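Local coordinates for condensin complex subunit 3 (Schizosaccharomyces pombe, PDB 5OQR), which serves as a HEAT-repeat regulatory subunit of condensin, the complex required to convert interphase chromatin into mitotic-like condensed chromosomes, at residues L126-V130 with A141-L145; S146-E150 with L181-V185; L570-L574 with L603-L608. All coordinates share one frame. Numbering follows the deposited sequence.

Contact 1 of 3, residues L126-V130 with A141-L145; sequences LLSRV and AVVAL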
loop_
_atom_site.group_PDB
_atom_site.type_symbol
_atom_site.label_atom_id
_atom_site.label_comp_id
_atom_site.label_asym_id
_atom_site.label_seq_id
_atom_site.Cartn_x
_atom_site.Cartn_y
_atom_site.Cartn_z
ATOM N N LEU A 126 -15.087 33.648 -4.852
ATOM C CA LEU A 126 -14.087 32.596 -4.998
ATOM C C LEU A 126 -14.551 31.295 -4.355
ATOM O O LEU A 126 -14.263 30.207 -4.868
ATOM C CB LEU A 126 -12.757 33.049 -4.392
ATOM C CG LEU A 126 -11.848 33.890 -5.292
ATOM C CD1 LEU A 126 -10.670 34.430 -4.498
ATOM C CD2 LEU A 126 -11.352 33.077 -6.481
ATOM N N LEU A 127 -15.266 31.383 -3.232
ATOM C CA LEU A 127 -15.727 30.173 -2.558
ATOM C C LEU A 127 -16.631 29.342 -3.456
ATOM O O LEU A 127 -16.632 28.110 -3.367
ATOM C CB LEU A 127 -16.457 30.542 -1.268
ATOM C CG LEU A 127 -15.595 31.206 -0.194
ATOM C CD1 LEU A 127 -16.455 32.086 0.690
ATOM C CD2 LEU A 127 -14.893 30.166 0.650
ATOM N N SER A 128 -17.418 29.992 -4.312
ATOM C CA SER A 128 -18.229 29.259 -5.275
ATOM C C SER A 128 -17.393 28.714 -6.428
ATOM O O SER A 128 -17.778 27.713 -7.043
ATOM C CB SER A 128 -19.344 30.160 -5.814
ATOM O OG SER A 128 -19.024 31.531 -5.643
ATOM N N ARG A 129 -16.263 29.358 -6.739
ATOM C CA ARG A 129 -15.469 28.954 -7.896
ATOM C C ARG A 129 -14.781 27.610 -7.668
ATOM O O ARG A 129 -14.788 26.748 -8.554
ATOM C CB ARG A 129 -14.436 30.037 -8.225
ATOM C CG ARG A 129 -14.890 31.062 -9.251
ATOM C CD ARG A 129 -15.336 30.387 -10.539
ATOM N NE ARG A 129 -16.779 30.142 -10.551
ATOM C CZ ARG A 129 -17.374 29.135 -11.185
ATOM N NH1 ARG A 129 -18.692 29.010 -11.132
ATOM N NH2 ARG A 129 -16.660 28.247 -11.862
ATOM N N VAL A 130 -14.216 27.401 -6.477
ATOM C CA VAL A 130 -13.405 26.223 -6.161
ATOM C C VAL A 130 -14.231 24.966 -6.403
ATOM O O VAL A 130 -13.705 23.848 -6.381
ATOM C CB VAL A 130 -12.881 26.275 -4.710
ATOM C CG1 VAL A 130 -11.943 27.453 -4.539
ATOM C CG2 VAL A 130 -14.036 26.347 -3.722
ATOM N N ALA A 141 -8.199 28.570 -8.533
ATOM C CA ALA A 141 -9.107 29.197 -7.580
ATOM C C ALA A 141 -8.629 28.998 -6.148
ATOM O O ALA A 141 -8.643 29.940 -5.348
ATOM C CB ALA A 141 -10.518 28.638 -7.757
ATOM N N VAL A 142 -8.202 27.782 -5.803
ATOM C CA VAL A 142 -7.731 27.528 -4.444
ATOM C C VAL A 142 -6.479 28.348 -4.164
ATOM O O VAL A 142 -6.282 28.847 -3.050
ATOM C CB VAL A 142 -7.488 26.022 -4.224
ATOM C CG1 VAL A 142 -8.745 25.225 -4.558
ATOM C CG2 VAL A 142 -6.308 25.525 -5.048
ATOM N N VAL A 143 -5.618 28.509 -5.171
ATOM C CA VAL A 143 -4.436 29.349 -5.008
ATOM C C VAL A 143 -4.856 30.781 -4.708
ATOM O O VAL A 143 -4.325 31.427 -3.796
ATOM C CB VAL A 143 -3.542 29.275 -6.260
ATOM C CG1 VAL A 143 -2.266 30.081 -6.054
ATOM C CG2 VAL A 143 -3.202 27.830 -6.594
ATOM N N ALA A 144 -5.822 31.296 -5.469
ATOM C CA ALA A 144 -6.344 32.631 -5.201
ATOM C C ALA A 144 -7.012 32.686 -3.835
ATOM O O ALA A 144 -6.728 33.573 -3.022
ATOM C CB ALA A 144 -7.333 33.036 -6.297
ATOM N N LEU A 145 -7.905 31.734 -3.564
ATOM C CA LEU A 145 -8.646 31.749 -2.310
ATOM C C LEU A 145 -7.714 31.570 -1.118
ATOM O O LEU A 145 -7.906 32.198 -0.070
ATOM C CB LEU A 145 -9.715 30.658 -2.338
ATOM C CG LEU A 145 -10.936 30.893 -1.450
ATOM C CD1 LEU A 145 -12.111 30.083 -1.954
ATOM C CD2 LEU A 145 -10.641 30.538 -0.016
#

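Contact 2 of 3, residues S146-E150 with L181-V185; sequences SRLQE and LNIEV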
loop_
_atom_site.group_PDB
_atom_site.type_symbol
_atom_site.label_atom_id
_atom_site.label_comp_id
_atom_site.label_asym_id
_atom_site.label_seq_id
_atom_site.Cartn_x
_atom_site.Cartn_y
_atom_site.Cartn_z
ATOM N N SER A 146 -6.687 30.729 -1.263
ATOM C CA SER A 146 -5.747 30.495 -0.174
ATOM C C SER A 146 -5.032 31.764 0.271
ATOM O O SER A 146 -4.339 31.735 1.292
ATOM C CB SER A 146 -4.712 29.448 -0.592
ATOM O OG SER A 146 -3.930 29.909 -1.677
ATOM N N ARG A 147 -5.171 32.865 -0.466
ATOM C CA ARG A 147 -4.579 34.130 -0.055
ATOM C C ARG A 147 -5.428 34.878 0.964
ATOM O O ARG A 147 -4.979 35.905 1.484
ATOM C CB ARG A 147 -4.349 35.012 -1.283
ATOM C CG ARG A 147 -3.317 34.455 -2.247
ATOM C CD ARG A 147 -1.907 34.609 -1.698
ATOM N NE ARG A 147 -0.948 33.756 -2.396
ATOM C CZ ARG A 147 -0.577 32.541 -1.996
ATOM N NH1 ARG A 147 -1.075 32.009 -0.887
ATOM N NH2 ARG A 147 0.303 31.853 -2.711
ATOM N N LEU A 148 -6.634 34.393 1.261
ATOM C CA LEU A 148 -7.514 35.005 2.250
ATOM C C LEU A 148 -7.801 34.051 3.404
ATOM O O LEU A 148 -8.875 34.096 4.007
ATOM C CB LEU A 148 -8.819 35.458 1.597
ATOM C CG LEU A 148 -8.693 36.431 0.423
ATOM C CD1 LEU A 148 -10.066 36.743 -0.151
ATOM C CD2 LEU A 148 -7.990 37.712 0.844
ATOM N N GLN A 149 -6.847 33.181 3.723
ATOM C CA GLN A 149 -7.045 32.216 4.796
ATOM C C GLN A 149 -7.063 32.918 6.148
ATOM O O GLN A 149 -6.242 33.798 6.421
ATOM C CB GLN A 149 -5.945 31.157 4.765
ATOM C CG GLN A 149 -6.039 30.212 3.577
ATOM C CD GLN A 149 -5.024 29.083 3.630
ATOM O OE1 GLN A 149 -5.316 27.959 3.227
ATOM N NE2 GLN A 149 -3.827 29.377 4.123
ATOM N N GLU A 150 -8.002 32.508 6.997
ATOM C CA GLU A 150 -8.197 33.117 8.310
ATOM C C GLU A 150 -8.073 34.636 8.247
ATOM O O GLU A 150 -8.893 35.311 7.622
ATOM C CB GLU A 150 -7.195 32.552 9.321
ATOM C CG GLU A 150 -7.593 31.190 9.899
ATOM C CD GLU A 150 -7.523 31.132 11.420
ATOM O OE1 GLU A 150 -7.117 32.134 12.047
ATOM O OE2 GLU A 150 -7.876 30.077 11.991
ATOM N N LEU A 181 -0.511 22.326 -1.177
ATOM C CA LEU A 181 0.668 23.180 -1.126
ATOM C C LEU A 181 0.403 24.558 -0.531
ATOM O O LEU A 181 1.364 25.289 -0.266
ATOM C CB LEU A 181 1.251 23.348 -2.532
ATOM C CG LEU A 181 2.319 22.335 -2.942
ATOM C CD1 LEU A 181 2.571 22.409 -4.437
ATOM C CD2 LEU A 181 3.607 22.583 -2.174
ATOM N N ASN A 182 -0.858 24.934 -0.316
ATOM C CA ASN A 182 -1.182 26.268 0.168
ATOM C C ASN A 182 -2.079 26.284 1.395
ATOM O O ASN A 182 -2.321 27.366 1.939
ATOM C CB ASN A 182 -1.858 27.087 -0.943
ATOM C CG ASN A 182 -1.032 27.133 -2.212
ATOM O OD1 ASN A 182 -0.246 28.057 -2.423
ATOM N ND2 ASN A 182 -1.204 26.130 -3.065
ATOM N N ILE A 183 -2.572 25.133 1.854
ATOM C CA ILE A 183 -3.430 25.119 3.033
ATOM C C ILE A 183 -2.595 25.345 4.290
ATOM O O ILE A 183 -1.389 25.075 4.334
ATOM C CB ILE A 183 -4.216 23.800 3.112
ATOM C CG1 ILE A 183 -5.178 23.822 4.299
ATOM C CG2 ILE A 183 -3.264 22.612 3.223
ATOM C CD1 ILE A 183 -6.313 22.833 4.176
ATOM N N GLU A 184 -3.252 25.857 5.329
ATOM C CA GLU A 184 -2.570 26.099 6.592
ATOM C C GLU A 184 -2.207 24.776 7.254
ATOM O O GLU A 184 -2.902 23.767 7.106
ATOM C CB GLU A 184 -3.440 26.940 7.532
ATOM C CG GLU A 184 -4.382 26.146 8.442
ATOM C CD GLU A 184 -5.138 27.031 9.412
ATOM O OE1 GLU A 184 -6.317 27.351 9.140
ATOM O OE2 GLU A 184 -4.544 27.415 10.445
ATOM N N VAL A 185 -1.106 24.792 7.996
ATOM C CA VAL A 185 -0.592 23.606 8.667
ATOM C C VAL A 185 -0.911 23.735 10.151
ATOM O O VAL A 185 -0.352 24.591 10.845
ATOM C CB VAL A 185 0.914 23.436 8.430
ATOM C CG1 VAL A 185 1.453 22.252 9.211
ATOM C CG2 VAL A 185 1.196 23.261 6.947
#

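Contact 3 of 3, residues L570-L574 with L603-L608; sequences LFEAL and LFLKPL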
loop_
_atom_site.group_PDB
_atom_site.type_symbol
_atom_site.label_atom_id
_atom_site.label_comp_id
_atom_site.label_asym_id
_atom_site.label_seq_id
_atom_site.Cartn_x
_atom_site.Cartn_y
_atom_site.Cartn_z
ATOM N N LEU A 570 -13.157 -24.961 4.572
ATOM C CA LEU A 570 -12.594 -23.817 3.866
ATOM C C LEU A 570 -13.693 -22.924 3.302
ATOM O O LEU A 570 -13.568 -21.694 3.319
ATOM C CB LEU A 570 -11.663 -24.293 2.752
ATOM C CG LEU A 570 -10.333 -24.907 3.194
ATOM C CD1 LEU A 570 -9.634 -25.571 2.022
ATOM C CD2 LEU A 570 -9.430 -23.852 3.810
ATOM N N PHE A 571 -14.775 -23.521 2.792
ATOM C CA PHE A 571 -15.920 -22.730 2.354
ATOM C C PHE A 571 -16.572 -22.024 3.531
ATOM O O PHE A 571 -16.804 -20.810 3.495
ATOM C CB PHE A 571 -16.950 -23.618 1.648
ATOM C CG PHE A 571 -16.543 -24.057 0.279
ATOM C CD1 PHE A 571 -16.226 -23.128 -0.694
ATOM C CD2 PHE A 571 -16.495 -25.401 -0.044
ATOM C CE1 PHE A 571 -15.853 -23.532 -1.957
ATOM C CE2 PHE A 571 -16.124 -25.810 -1.305
ATOM C CZ PHE A 571 -15.804 -24.872 -2.263
ATOM N N GLU A 572 -16.886 -22.777 4.585
ATOM C CA GLU A 572 -17.557 -22.201 5.744
ATOM C C GLU A 572 -16.749 -21.048 6.324
ATOM O O GLU A 572 -17.299 -19.986 6.639
ATOM C CB GLU A 572 -17.787 -23.287 6.793
ATOM C CG GLU A 572 -18.792 -22.922 7.863
ATOM C CD GLU A 572 -19.095 -24.083 8.786
ATOM O OE1 GLU A 572 -19.382 -23.842 9.977
ATOM O OE2 GLU A 572 -19.042 -25.241 8.320
ATOM N N ALA A 573 -15.436 -21.235 6.464
ATOM C CA ALA A 573 -14.587 -20.172 6.991
ATOM C C ALA A 573 -14.683 -18.923 6.128
ATOM O O ALA A 573 -14.843 -17.809 6.637
ATOM C CB ALA A 573 -13.136 -20.648 7.074
ATOM N N LEU A 574 -14.586 -19.092 4.809
ATOM C CA LEU A 574 -14.578 -17.949 3.908
ATOM C C LEU A 574 -15.890 -17.178 3.938
ATOM O O LEU A 574 -15.902 -15.988 3.605
ATOM C CB LEU A 574 -14.275 -18.419 2.486
ATOM C CG LEU A 574 -14.180 -17.347 1.401
ATOM C CD1 LEU A 574 -13.313 -16.182 1.839
ATOM C CD2 LEU A 574 -13.637 -17.959 0.130
ATOM N N LEU A 603 -13.287 -25.093 -8.298
ATOM C CA LEU A 603 -14.321 -25.116 -7.269
ATOM C C LEU A 603 -14.226 -23.903 -6.353
ATOM O O LEU A 603 -15.251 -23.374 -5.909
ATOM C CB LEU A 603 -14.215 -26.412 -6.466
ATOM C CG LEU A 603 -15.307 -26.652 -5.420
ATOM C CD1 LEU A 603 -16.647 -26.915 -6.083
ATOM C CD2 LEU A 603 -14.923 -27.800 -4.497
ATOM N N PHE A 604 -13.011 -23.447 -6.056
ATOM C CA PHE A 604 -12.821 -22.331 -5.136
ATOM C C PHE A 604 -12.737 -20.987 -5.840
ATOM O O PHE A 604 -13.054 -19.959 -5.232
ATOM C CB PHE A 604 -11.549 -22.538 -4.307
ATOM C CG PHE A 604 -11.685 -23.579 -3.237
ATOM C CD1 PHE A 604 -12.401 -23.312 -2.086
ATOM C CD2 PHE A 604 -11.097 -24.820 -3.380
ATOM C CE1 PHE A 604 -12.532 -24.264 -1.099
ATOM C CE2 PHE A 604 -11.223 -25.777 -2.398
ATOM C CZ PHE A 604 -11.942 -25.500 -1.255
ATOM N N LEU A 605 -12.316 -20.970 -7.104
ATOM C CA LEU A 605 -12.088 -19.704 -7.791
ATOM C C LEU A 605 -13.344 -18.840 -7.807
ATOM O O LEU A 605 -13.265 -17.616 -7.667
ATOM C CB LEU A 605 -11.602 -19.979 -9.215
ATOM C CG LEU A 605 -10.489 -19.147 -9.853
ATOM C CD1 LEU A 605 -9.458 -18.640 -8.864
ATOM C CD2 LEU A 605 -9.807 -20.008 -10.908
ATOM N N LYS A 606 -14.516 -19.461 -7.973
ATOM C CA LYS A 606 -15.749 -18.676 -8.023
ATOM C C LYS A 606 -16.159 -18.185 -6.642
ATOM O O LYS A 606 -16.388 -16.974 -6.486
ATOM C CB LYS A 606 -16.854 -19.488 -8.706
ATOM C CG LYS A 606 -18.186 -18.765 -8.839
ATOM C CD LYS A 606 -19.345 -19.740 -8.760
ATOM C CE LYS A 606 -20.678 -19.025 -8.886
ATOM N NZ LYS A 606 -21.791 -19.800 -8.275
ATOM N N PRO A 607 -16.269 -19.027 -5.614
ATOM C CA PRO A 607 -16.528 -18.488 -4.269
ATOM C C PRO A 607 -15.523 -17.439 -3.821
ATOM O O PRO A 607 -15.893 -16.509 -3.095
ATOM C CB PRO A 607 -16.467 -19.738 -3.385
ATOM C CG PRO A 607 -16.850 -20.839 -4.283
ATOM C CD PRO A 607 -16.311 -20.500 -5.624
ATOM N N LEU A 608 -14.257 -17.562 -4.223
ATOM C CA LEU A 608 -13.264 -16.561 -3.847
ATOM C C LEU A 608 -13.594 -15.207 -4.456
ATOM O O LEU A 608 -13.604 -14.184 -3.762
ATOM C CB LEU A 608 -11.867 -17.007 -4.286
ATOM C CG LEU A 608 -10.902 -17.599 -3.260
ATOM C CD1 LEU A 608 -9.534 -17.727 -3.903
ATOM C CD2 LEU A 608 -10.802 -16.765 -1.996
#

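Contact 1 of 3, residues L126-V130 with A141-L145
Leu145 lays its CD1 methyl over the last turn of the helix carrying Leu126 and Leu127: it sits 3.6 Å from Leu126 O, 3.6 Å from Leu127 N and 3.8 Å from Leu127 CD2. With chi1 at -154° and chi2 at 158° the side chain is nearly extended, so this one methyl also reaches Val130 CG1 at 3.7 Å. Val130 CG1 in turn lies 3.7 Å from Ala141 CB and 3.9 Å from Val142 CG1. These are the packed ends of helices 116-129 and 135-145, the two helices of HEAT repeat 3, an alpha-helical hairpin whose turn begins beside Val130. The small side chain of Ala141 lets its CA come within 5.4 Å of Val130 CA; farther along, CA of Leu126 and CA of Leu145 are 6.1 Å apart. Leu126 CD2 fills the space beside Ala144 CB at 4.0 Å, and Ala144 also touches Ala105 of helix 94-108 in the preceding repeat. Towards the following repeat, Leu127 and Val130 pack on Ile162 and Leu145 on Val159, both of helix 158-169. Arg129 contributes only its aliphatic base, with CB 4.2 Å from Ala141 CB, while its guanidinium leads away to a salt bridge with Asp132.

Contact 2 of 3, residues S146-E150 with L181-V185
Asn182 comes first, its CA 6.2 Å from that of Ser146. Its CB lies 3.6 Å from Ser146 OG, and its OD1 is 3.8 Å from Arg147 NH2, a loose approach oblique to the guanidinium. Ser146 OG and Asn182 ND2 are each hydrogen-bonded to a backbone carbonyl just before them in the chain, Val143 O and Ser178 O. Ile183 turns its CA-to-CB bond away and packs on Leu163 and Leu164 of helix 158-169; its CA still meets Gln149 OE1 at 3.4 Å. The Gln149 side chain reaches across, bringing its amide to the backbone of Asn182 to Glu184, with NE2 4.2 Å from Glu184 CB. Glu184 then faces Glu150, with Glu184 OE1 and Glu150 OE2 4.2 Å apart. The segments join the exit of HEAT repeat 3 to that of repeat 4, burying 253 Å². The chemistry implies a polar contact in which Arg160 offsets the like charges, mainly through its salt bridge with Glu184 and weakly through a long ion pair with Glu150.

Contact 3 of 3, residues L570-L574 with L603-L608
Aromatic stacking lies at the centre of this contact. The rings of Phe571 and Phe604 form an offset stack, with centroids 4.5 Å apart, planes inclined by 24° and a closest approach of 3.5 Å between Phe571 CE1 and Phe604 CD1. Phe604 lies over one face of the Phe571 ring, whereas Leu603 meets that ring at its edge, with CG 3.7 Å from Phe571 CZ.

Other apolar contacts extend the interface along both helices. Phe571 CE1 approaches Pro607 CG at 3.7 Å, Leu570 CB rests 3.9 Å from Phe604 CE1, and one turn after Leu570 the CD2 methyls of Leu574 and Leu608 meet at 3.7 Å. Ile590 of helix 580-597 touches Leu574, Phe604 and Leu608, joining both sides to the intervening helix.

The axes of the two short segments are nearly parallel, at 8°, but 11.3 Å apart, and the closest CA pair, Phe571 with Pro607, is separated by 7.9 Å. At this spacing the gap is bridged mainly by the Phe and Leu side chains. Helix 601-613 kinks at Pro607, whose nitrogen has no hydrogen to bond back to the previous turn. The parallel run of these segments, with helix 580-597 between them in sequence and touching both, is consistent with successive hairpins of a HEAT-type solenoid. With 332 Å² buried, the chemistry implies a partly buried apolar junction, held by hydrophobic burial and close ring and methyl packing.

In the fold
From the N terminus, contact 1 closes first, over the 10 residues between its segments, and fastens the hairpin of helices 116-129 and 135-145 in HEAT repeat 3. Contact 2 opens at Ser146, the residue after contact 1 ends, and spans 30 residues to bring the exit of repeat 3 beside that of repeat 4; their centres are 11 Å apart. Contact 3 follows much later, bridging 28 residues to tie helix 563-574 to helix 601-613. The three loops run in series, without nesting or crossing, and their short separations keep each link local along the solenoid. Contact 3 lies about 51 Å, centre to centre, from each of the others and across the chain's centre from contact 2.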